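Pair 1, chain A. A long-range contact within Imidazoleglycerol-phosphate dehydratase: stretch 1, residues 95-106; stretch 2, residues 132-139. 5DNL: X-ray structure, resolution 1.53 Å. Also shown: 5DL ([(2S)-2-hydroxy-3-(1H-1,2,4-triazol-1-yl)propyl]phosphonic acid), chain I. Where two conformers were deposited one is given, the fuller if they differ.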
# COMPACT_ATOMS: atom_id res chain seq x y z
N ILE A 95 35.29 -29.69 -7.73
CA ILE A 95 36.57 -29.41 -8.35
C ILE A 95 36.41 -29.66 -9.86
O ILE A 95 36.80 -30.68 -10.43
CB ILE A 95 37.73 -30.22 -7.71
CG1 ILE A 95 37.73 -30.01 -6.19
CG2 ILE A 95 39.06 -29.79 -8.29
CD1 ILE A 95 38.80 -30.79 -5.44
N SER A 96 35.77 -28.67 -10.48
CA SER A 96 35.18 -28.77 -11.81
C SER A 96 36.05 -28.25 -12.94
O SER A 96 35.70 -28.43 -14.10
CB SER A 96 33.94 -27.87 -11.81
OG SER A 96 34.32 -26.55 -11.44
N ASN A 97 37.15 -27.56 -12.61
CA ASN A 97 37.90 -26.76 -13.56
C ASN A 97 37.08 -25.60 -14.17
O ASN A 97 37.38 -25.10 -15.25
CB ASN A 97 38.52 -27.64 -14.65
CG ASN A 97 39.70 -26.99 -15.33
OD1 ASN A 97 40.42 -26.19 -14.73
ND2 ASN A 97 39.88 -27.29 -16.60
N ARG A 98 36.06 -25.16 -13.45
CA ARG A 98 35.21 -24.05 -13.86
C ARG A 98 35.16 -23.04 -12.71
O ARG A 98 34.25 -23.10 -11.88
CB ARG A 98 33.79 -24.50 -14.23
CG ARG A 98 33.70 -25.35 -15.48
CD ARG A 98 32.25 -25.58 -15.88
NE ARG A 98 31.52 -26.44 -14.97
CZ ARG A 98 31.25 -27.74 -15.16
NH1 ARG A 98 31.63 -28.38 -16.26
NH2 ARG A 98 30.56 -28.40 -14.25
N PRO A 99 36.14 -22.13 -12.60
CA PRO A 99 36.15 -21.26 -11.42
C PRO A 99 34.84 -20.48 -11.24
O PRO A 99 34.34 -19.85 -12.18
CB PRO A 99 37.30 -20.29 -11.67
CG PRO A 99 38.21 -21.08 -12.55
CD PRO A 99 37.35 -21.92 -13.43
N TYR A 100 34.32 -20.56 -10.02
CA TYR A 100 33.07 -19.91 -9.65
C TYR A 100 32.95 -19.91 -8.14
O TYR A 100 33.20 -20.93 -7.52
CB TYR A 100 31.87 -20.68 -10.19
CG TYR A 100 30.53 -20.08 -9.85
CD1 TYR A 100 30.04 -19.00 -10.56
CD2 TYR A 100 29.76 -20.60 -8.82
CE1 TYR A 100 28.80 -18.43 -10.24
CE2 TYR A 100 28.52 -20.06 -8.52
CZ TYR A 100 28.06 -18.98 -9.23
OH TYR A 100 26.82 -18.44 -8.91
N ALA A 101 32.47 -18.80 -7.58
CA ALA A 101 32.14 -18.75 -6.16
C ALA A 101 30.82 -18.03 -6.01
O ALA A 101 30.55 -17.05 -6.70
CB ALA A 101 33.21 -18.04 -5.38
N ASN A 102 30.02 -18.51 -5.07
CA ASN A 102 28.80 -17.81 -4.64
C ASN A 102 28.80 -17.91 -3.12
O ASN A 102 28.61 -19.00 -2.58
CB ASN A 102 27.57 -18.46 -5.26
CG ASN A 102 26.25 -17.82 -4.82
OD1 ASN A 102 26.14 -17.22 -3.77
ND2 ASN A 102 25.24 -17.99 -5.65
N VAL A 103 28.99 -16.78 -2.46
CA VAL A 103 29.00 -16.68 -1.01
C VAL A 103 27.79 -15.86 -0.60
O VAL A 103 27.70 -14.68 -0.93
CB VAL A 103 30.30 -16.03 -0.51
CG1 VAL A 103 30.30 -15.85 1.01
CG2 VAL A 103 31.52 -16.84 -0.97
N ASP A 104 26.85 -16.51 0.09
CA ASP A 104 25.58 -15.93 0.50
C ASP A 104 25.48 -16.08 2.02
O ASP A 104 25.05 -17.13 2.53
CB ASP A 104 24.44 -16.66 -0.22
CG ASP A 104 23.07 -16.08 0.10
OD1 ASP A 104 22.99 -14.97 0.65
OD2 ASP A 104 22.08 -16.77 -0.18
N VAL A 105 25.90 -15.02 2.71
CA VAL A 105 25.81 -14.93 4.16
C VAL A 105 25.01 -13.70 4.56
O VAL A 105 24.76 -12.79 3.74
CB VAL A 105 27.21 -14.92 4.82
CG1 VAL A 105 27.95 -16.20 4.49
CG2 VAL A 105 28.05 -13.73 4.40
N ASN A 106 24.61 -13.67 5.82
CA ASN A 106 23.77 -12.61 6.36
C ASN A 106 24.17 -12.40 7.80
O ASN A 106 23.68 -13.07 8.71
CB ASN A 106 22.28 -12.96 6.24
CG ASN A 106 21.37 -11.82 6.68
OD1 ASN A 106 21.83 -10.74 7.01
ND2 ASN A 106 20.07 -12.06 6.66
N ALA A 132 37.74 -24.42 -9.32
CA ALA A 132 36.65 -25.12 -8.69
C ALA A 132 35.42 -24.22 -8.57
O ALA A 132 35.54 -22.99 -8.58
CB ALA A 132 37.06 -25.63 -7.31
N THR A 133 34.29 -24.90 -8.42
CA THR A 133 33.00 -24.30 -8.08
C THR A 133 32.83 -24.37 -6.57
O THR A 133 32.87 -25.45 -6.01
CB THR A 133 31.88 -25.14 -8.74
OG1 THR A 133 32.13 -25.31 -10.16
CG2 THR A 133 30.51 -24.54 -8.54
N ILE A 134 32.56 -23.24 -5.92
CA ILE A 134 32.38 -23.20 -4.45
C ILE A 134 31.15 -22.39 -4.08
O ILE A 134 31.05 -21.22 -4.44
CB ILE A 134 33.61 -22.58 -3.77
CG1 ILE A 134 34.88 -23.35 -4.15
CG2 ILE A 134 33.41 -22.59 -2.25
CD1 ILE A 134 36.15 -22.82 -3.52
N HIS A 135 30.23 -23.04 -3.36
CA HIS A 135 29.07 -22.38 -2.79
C HIS A 135 29.22 -22.34 -1.27
O HIS A 135 29.51 -23.37 -0.64
CB HIS A 135 27.80 -23.16 -3.09
CG HIS A 135 27.33 -23.03 -4.50
ND1 HIS A 135 26.34 -22.16 -4.86
CD2 HIS A 135 27.70 -23.69 -5.62
CE1 HIS A 135 26.13 -22.26 -6.16
NE2 HIS A 135 26.93 -23.19 -6.64
N ILE A 136 28.97 -21.17 -0.70
CA ILE A 136 28.86 -20.97 0.76
C ILE A 136 27.45 -20.42 0.95
O ILE A 136 27.17 -19.31 0.49
CB ILE A 136 29.87 -19.94 1.32
CG1 ILE A 136 31.32 -20.23 0.92
CG2 ILE A 136 29.77 -19.89 2.85
CD1 ILE A 136 31.86 -21.56 1.39
N LYS A 137 26.57 -21.17 1.61
CA LYS A 137 25.17 -20.78 1.77
C LYS A 137 24.81 -20.84 3.23
O LYS A 137 24.67 -21.93 3.81
CB LYS A 137 24.23 -21.64 0.93
CG LYS A 137 22.80 -21.11 0.95
CD LYS A 137 21.89 -21.89 0.03
CE LYS A 137 20.59 -21.14 -0.22
NZ LYS A 137 20.77 -20.12 -1.30
N GLN A 138 24.65 -19.68 3.82
CA GLN A 138 24.17 -19.61 5.19
C GLN A 138 22.71 -20.07 5.26
O GLN A 138 21.86 -19.54 4.54
CB GLN A 138 24.31 -18.19 5.72
CG GLN A 138 23.83 -18.00 7.14
CD GLN A 138 24.12 -16.61 7.64
OE1 GLN A 138 25.11 -16.00 7.26
NE2 GLN A 138 23.23 -16.09 8.47
N LEU A 139 22.43 -21.05 6.12
CA LEU A 139 21.07 -21.52 6.38
C LEU A 139 20.43 -20.87 7.60
O LEU A 139 19.22 -20.66 7.61
CB LEU A 139 21.07 -23.03 6.56
CG LEU A 139 21.72 -23.80 5.41
CD1 LEU A 139 21.73 -25.28 5.69
CD2 LEU A 139 21.04 -23.50 4.08
N1 5DL I . 26.55 -29.10 -18.71
C3 5DL I . 28.09 -27.87 -17.60
N2 5DL I . 27.59 -29.08 -17.82
C8 5DL I . 29.23 -32.48 -17.23
C7 5DL I . 28.72 -31.31 -18.08
C6 5DL I . 28.09 -30.28 -17.18
C5 5DL I . 26.42 -27.80 -19.04
O10 5DL I . 31.52 -31.17 -16.72
P9 5DL I . 30.55 -32.07 -16.04
O11 5DL I . 31.18 -33.39 -15.62
O12 5DL I . 29.89 -31.39 -14.85
O13 5DL I . 27.75 -31.77 -19.02
N4 5DL I . 27.35 -27.06 -18.38
O HOH W 1 31.55 -23.43 -11.67
O HOH W 2 30.32 -27.13 -11.39
O HOH W 3 22.90 -18.74 -2.49

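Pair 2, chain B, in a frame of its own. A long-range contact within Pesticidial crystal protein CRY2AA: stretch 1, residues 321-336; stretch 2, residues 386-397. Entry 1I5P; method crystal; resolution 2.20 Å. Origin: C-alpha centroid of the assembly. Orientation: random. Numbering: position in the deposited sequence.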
# COMPACT_ATOMS: atom_id res chain seq x y z
N PRO B 321 40.06 -10.68 -20.83
CA PRO B 321 40.82 -11.93 -20.73
C PRO B 321 41.55 -11.99 -19.40
O PRO B 321 41.97 -10.96 -18.88
CB PRO B 321 41.79 -11.84 -21.91
CG PRO B 321 41.08 -10.92 -22.87
CD PRO B 321 40.58 -9.86 -21.93
N ASN B 322 41.68 -13.18 -18.83
CA ASN B 322 42.39 -13.33 -17.56
C ASN B 322 43.89 -13.39 -17.81
O ASN B 322 44.37 -14.20 -18.60
CB ASN B 322 41.95 -14.60 -16.82
CG ASN B 322 40.81 -14.35 -15.87
OD1 ASN B 322 40.25 -13.25 -15.83
ND2 ASN B 322 40.45 -15.37 -15.09
N ILE B 323 44.63 -12.52 -17.13
CA ILE B 323 46.07 -12.45 -17.27
C ILE B 323 46.71 -12.82 -15.93
O ILE B 323 46.01 -13.04 -14.94
CB ILE B 323 46.52 -11.03 -17.69
CG1 ILE B 323 48.01 -11.01 -18.04
CG2 ILE B 323 46.22 -10.04 -16.57
CD1 ILE B 323 48.38 -11.84 -19.25
N GLY B 324 48.04 -12.90 -15.91
CA GLY B 324 48.73 -13.24 -14.68
C GLY B 324 49.02 -14.72 -14.59
O GLY B 324 49.50 -15.20 -13.57
N GLY B 325 48.71 -15.45 -15.66
CA GLY B 325 48.96 -16.88 -15.68
C GLY B 325 47.74 -17.75 -15.47
O GLY B 325 47.75 -18.94 -15.78
N LEU B 326 46.67 -17.15 -14.94
CA LEU B 326 45.44 -17.89 -14.68
C LEU B 326 44.70 -18.21 -15.97
O LEU B 326 44.85 -17.51 -16.98
CB LEU B 326 44.51 -17.10 -13.75
CG LEU B 326 44.91 -16.97 -12.28
CD1 LEU B 326 43.98 -15.98 -11.59
CD2 LEU B 326 44.85 -18.34 -11.60
N PRO B 327 43.89 -19.27 -15.95
CA PRO B 327 43.12 -19.67 -17.14
C PRO B 327 41.75 -18.97 -17.13
O PRO B 327 41.54 -18.03 -16.36
CB PRO B 327 43.04 -21.18 -16.99
CG PRO B 327 42.88 -21.35 -15.50
CD PRO B 327 43.78 -20.28 -14.88
N GLY B 328 40.83 -19.41 -17.99
CA GLY B 328 39.51 -18.81 -18.04
C GLY B 328 39.49 -17.30 -18.21
O GLY B 328 40.43 -16.71 -18.74
N SER B 329 38.41 -16.67 -17.75
CA SER B 329 38.27 -15.22 -17.87
C SER B 329 37.31 -14.64 -16.83
O SER B 329 36.84 -15.35 -15.94
CB SER B 329 37.78 -14.87 -19.28
OG SER B 329 37.78 -13.47 -19.48
N THR B 330 37.02 -13.35 -16.96
CA THR B 330 36.11 -12.65 -16.04
C THR B 330 35.14 -11.75 -16.80
O THR B 330 35.54 -10.85 -17.53
CB THR B 330 36.90 -11.80 -15.03
OG1 THR B 330 37.59 -12.67 -14.12
CG2 THR B 330 35.97 -10.89 -14.24
N THR B 331 33.85 -12.00 -16.60
CA THR B 331 32.81 -11.22 -17.26
C THR B 331 31.93 -10.49 -16.26
O THR B 331 31.69 -10.98 -15.15
CB THR B 331 31.91 -12.12 -18.13
OG1 THR B 331 32.72 -12.85 -19.05
CG2 THR B 331 30.90 -11.29 -18.89
N THR B 332 31.46 -9.32 -16.65
CA THR B 332 30.60 -8.51 -15.80
C THR B 332 29.48 -7.86 -16.60
O THR B 332 29.73 -7.02 -17.47
CB THR B 332 31.42 -7.41 -15.07
OG1 THR B 332 30.53 -6.56 -14.33
CG2 THR B 332 32.19 -6.58 -16.07
N HIS B 333 28.25 -8.27 -16.32
CA HIS B 333 27.06 -7.73 -16.98
C HIS B 333 26.48 -6.70 -16.02
O HIS B 333 25.94 -7.05 -14.97
CB HIS B 333 26.04 -8.83 -17.23
CG HIS B 333 26.56 -9.95 -18.07
ND1 HIS B 333 26.89 -9.80 -19.40
CD2 HIS B 333 26.81 -11.25 -17.77
CE1 HIS B 333 27.33 -10.95 -19.88
NE2 HIS B 333 27.29 -11.84 -18.91
N SER B 334 26.60 -5.43 -16.38
CA SER B 334 26.13 -4.36 -15.52
C SER B 334 25.20 -3.34 -16.16
O SER B 334 25.15 -3.19 -17.38
CB SER B 334 27.34 -3.62 -14.95
OG SER B 334 28.10 -3.06 -16.01
N LEU B 335 24.46 -2.65 -15.29
CA LEU B 335 23.55 -1.57 -15.69
C LEU B 335 24.21 -0.37 -15.03
O LEU B 335 24.17 -0.22 -13.81
CB LEU B 335 22.14 -1.77 -15.13
CG LEU B 335 21.19 -0.59 -15.38
CD1 LEU B 335 21.01 -0.38 -16.88
CD2 LEU B 335 19.85 -0.85 -14.71
N ASN B 336 24.84 0.46 -15.85
CA ASN B 336 25.57 1.62 -15.37
C ASN B 336 24.76 2.89 -15.21
O ASN B 336 25.14 3.78 -14.43
CB ASN B 336 26.75 1.87 -16.31
CG ASN B 336 27.78 0.76 -16.27
OD1 ASN B 336 27.45 -0.43 -16.34
ND2 ASN B 336 29.05 1.14 -16.17
N GLY B 386 34.97 -23.49 -13.74
CA GLY B 386 36.31 -23.83 -14.19
C GLY B 386 37.33 -23.72 -13.07
O GLY B 386 37.18 -24.33 -12.02
N VAL B 387 38.38 -22.93 -13.30
CA VAL B 387 39.43 -22.74 -12.31
C VAL B 387 39.46 -21.31 -11.79
O VAL B 387 39.61 -21.08 -10.59
CB VAL B 387 40.82 -23.08 -12.90
CG1 VAL B 387 41.51 -24.14 -12.05
CG2 VAL B 387 40.69 -23.57 -14.33
N ALA B 388 39.30 -20.34 -12.68
CA ALA B 388 39.32 -18.94 -12.29
C ALA B 388 38.34 -18.09 -13.09
O ALA B 388 38.47 -16.87 -13.16
CB ALA B 388 40.73 -18.38 -12.44
N THR B 389 37.35 -18.74 -13.69
CA THR B 389 36.35 -18.03 -14.47
C THR B 389 35.19 -17.61 -13.57
O THR B 389 34.67 -18.42 -12.80
CB THR B 389 35.79 -18.92 -15.61
OG1 THR B 389 36.84 -19.23 -16.53
CG2 THR B 389 34.66 -18.20 -16.34
N SER B 390 34.80 -16.34 -13.67
CA SER B 390 33.70 -15.82 -12.88
C SER B 390 32.83 -14.90 -13.73
O SER B 390 33.27 -14.40 -14.78
CB SER B 390 34.22 -15.03 -11.67
OG SER B 390 34.75 -13.78 -12.08
N THR B 391 31.61 -14.67 -13.27
CA THR B 391 30.67 -13.82 -13.98
C THR B 391 29.80 -13.03 -13.01
O THR B 391 28.98 -13.60 -12.29
CB THR B 391 29.76 -14.64 -14.91
OG1 THR B 391 30.56 -15.26 -15.93
CG2 THR B 391 28.71 -13.75 -15.56
N ASN B 392 29.99 -11.72 -13.00
CA ASN B 392 29.21 -10.85 -12.15
C ASN B 392 28.02 -10.42 -12.97
O ASN B 392 28.18 -9.95 -14.09
CB ASN B 392 30.04 -9.63 -11.75
CG ASN B 392 31.31 -10.02 -11.04
OD1 ASN B 392 32.37 -9.45 -11.29
ND2 ASN B 392 31.21 -11.00 -10.16
N TRP B 393 26.83 -10.59 -12.42
CA TRP B 393 25.63 -10.25 -13.17
C TRP B 393 24.60 -9.45 -12.41
O TRP B 393 24.53 -9.48 -11.18
CB TRP B 393 24.94 -11.53 -13.68
CG TRP B 393 24.73 -12.57 -12.61
CD1 TRP B 393 25.59 -13.58 -12.28
CD2 TRP B 393 23.63 -12.67 -11.70
NE1 TRP B 393 25.09 -14.31 -11.23
CE2 TRP B 393 23.89 -13.77 -10.85
CE3 TRP B 393 22.45 -11.94 -11.51
CZ2 TRP B 393 23.01 -14.16 -9.83
CZ3 TRP B 393 21.57 -12.33 -10.50
CH2 TRP B 393 21.86 -13.43 -9.67
N GLN B 394 23.81 -8.73 -13.19
CA GLN B 394 22.70 -7.93 -12.70
C GLN B 394 21.51 -8.45 -13.49
O GLN B 394 21.68 -9.21 -14.44
CB GLN B 394 22.94 -6.44 -12.97
CG GLN B 394 23.55 -5.68 -11.79
CD GLN B 394 23.76 -4.21 -12.09
OE1 GLN B 394 24.81 -3.82 -12.61
NE2 GLN B 394 22.78 -3.39 -11.76
N THR B 395 20.30 -8.07 -13.09
CA THR B 395 19.09 -8.50 -13.79
C THR B 395 18.38 -7.24 -14.29
O THR B 395 18.47 -6.90 -15.47
CB THR B 395 18.15 -9.31 -12.86
OG1 THR B 395 18.11 -8.71 -11.56
CG2 THR B 395 18.62 -10.76 -12.75
N GLU B 396 17.69 -6.56 -13.39
CA GLU B 396 16.98 -5.34 -13.72
C GLU B 396 16.02 -5.62 -14.88
O GLU B 396 16.08 -4.96 -15.92
CB GLU B 396 17.97 -4.24 -14.13
CG GLU B 396 19.25 -4.16 -13.29
CD GLU B 396 18.99 -3.82 -11.82
OE1 GLU B 396 17.89 -3.35 -11.49
OE2 GLU B 396 19.91 -4.01 -11.00
N SER B 397 15.15 -6.60 -14.69
CA SER B 397 14.19 -7.00 -15.71
C SER B 397 12.75 -6.85 -15.23
O SER B 397 12.48 -6.86 -14.03
CB SER B 397 14.46 -8.45 -16.13
OG SER B 397 13.47 -8.92 -17.03

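The sharpest difference lies on the face of the sheet that carries Val103(A) and Ile136(A) in pair 1. There two branched hydrocarbons pack together, Val103(A) CG2 lying 3.9 Å from Ile136(A) CG1, and the flanking bridge joins Ala101(A) to Ile134(A). At the matching positions pair 2 has Thr332(B) beside Asn392(B) and Thr330(B) beside Ser390(B), all polar. Thr332(B) OG1 approaches Asn392(B) CB at 4.0 Å, and Asn392(B) ND2 is hydrogen-bonded elsewhere in the structure, so this donor does not depend on Thr332(B).

Beneath these side chains the backbones agree closely: 14 central residues superpose with an RMSD of 0.7 Å. In each pair two parallel strands run side by side, their directions 1° apart in pair 1 and 6° in pair 2. In pair 1 every second residue of the first strand, Tyr100(A), Asn102(A) and Asp104(A), uses both its N and its O, as parallel pairing favours; in pair 2 Thr331(B) does the same. Asn102(A) N donates to Ile134(A) O (3.0 Å) while Asn102(A) O accepts from Ile136(A) N (2.9 Å); the matching Thr331(B) N donates to Ser390(B) O (3.1 Å) and its O accepts from Asn392(B) N (2.8 Å). Backbone atoms make these bonds, so side chains may vary widely above them.

On the other face, His135(A) lies obliquely to Tyr100(A), with ring centroids 5.7 Å apart, and its ND1 is 3.9 Å from Asn102(A) CB. Thr391(B) replaces the histidine, and its compact, beta-branched side chain suits an extended strand; the first strand still supplies a ring, but from a different position: His333(B), with CD2 3.8 Å from Thr391(B) CG2. His333(B) matches Asp104(A), whose OD2 forms a long salt bridge with Lys137(A) NZ (3.8 Å), supplemented by a water that binds both atoms.

One solution is common to both. Gln138(A) and Gln394(B) coincide, and their flexible side chains continue the ladder: Gln138(A) OE1 accepts from Asn106(A) N (2.8 Å), and Gln394(B) OE1 from Leu335(B) N (2.9 Å). An amide can also donate, and the two NE2 groups differ in partner: Gln138(A) NE2 bonds to Asn106(A) O (3.1 Å), Gln394(B) NE2 to Glu396(B) OE2 (3.0 Å).

At the strand entrance Thr133(A) and Thr389(B) also match. Thr133(A) OG1 lies 2.8 Å from Ser96(A) OG, and two waters link it to Arg98(A), whose NH1 and NH2 donate to the phosphonate oxygens O10 and O12 of the bound 5DL. Thr389(B) OG1 instead accepts from Ser329(B) N (3.2 Å). Gly328(B) fits beside it because a CB there would clash with that hydroxyl, and its positive phi favours glycine.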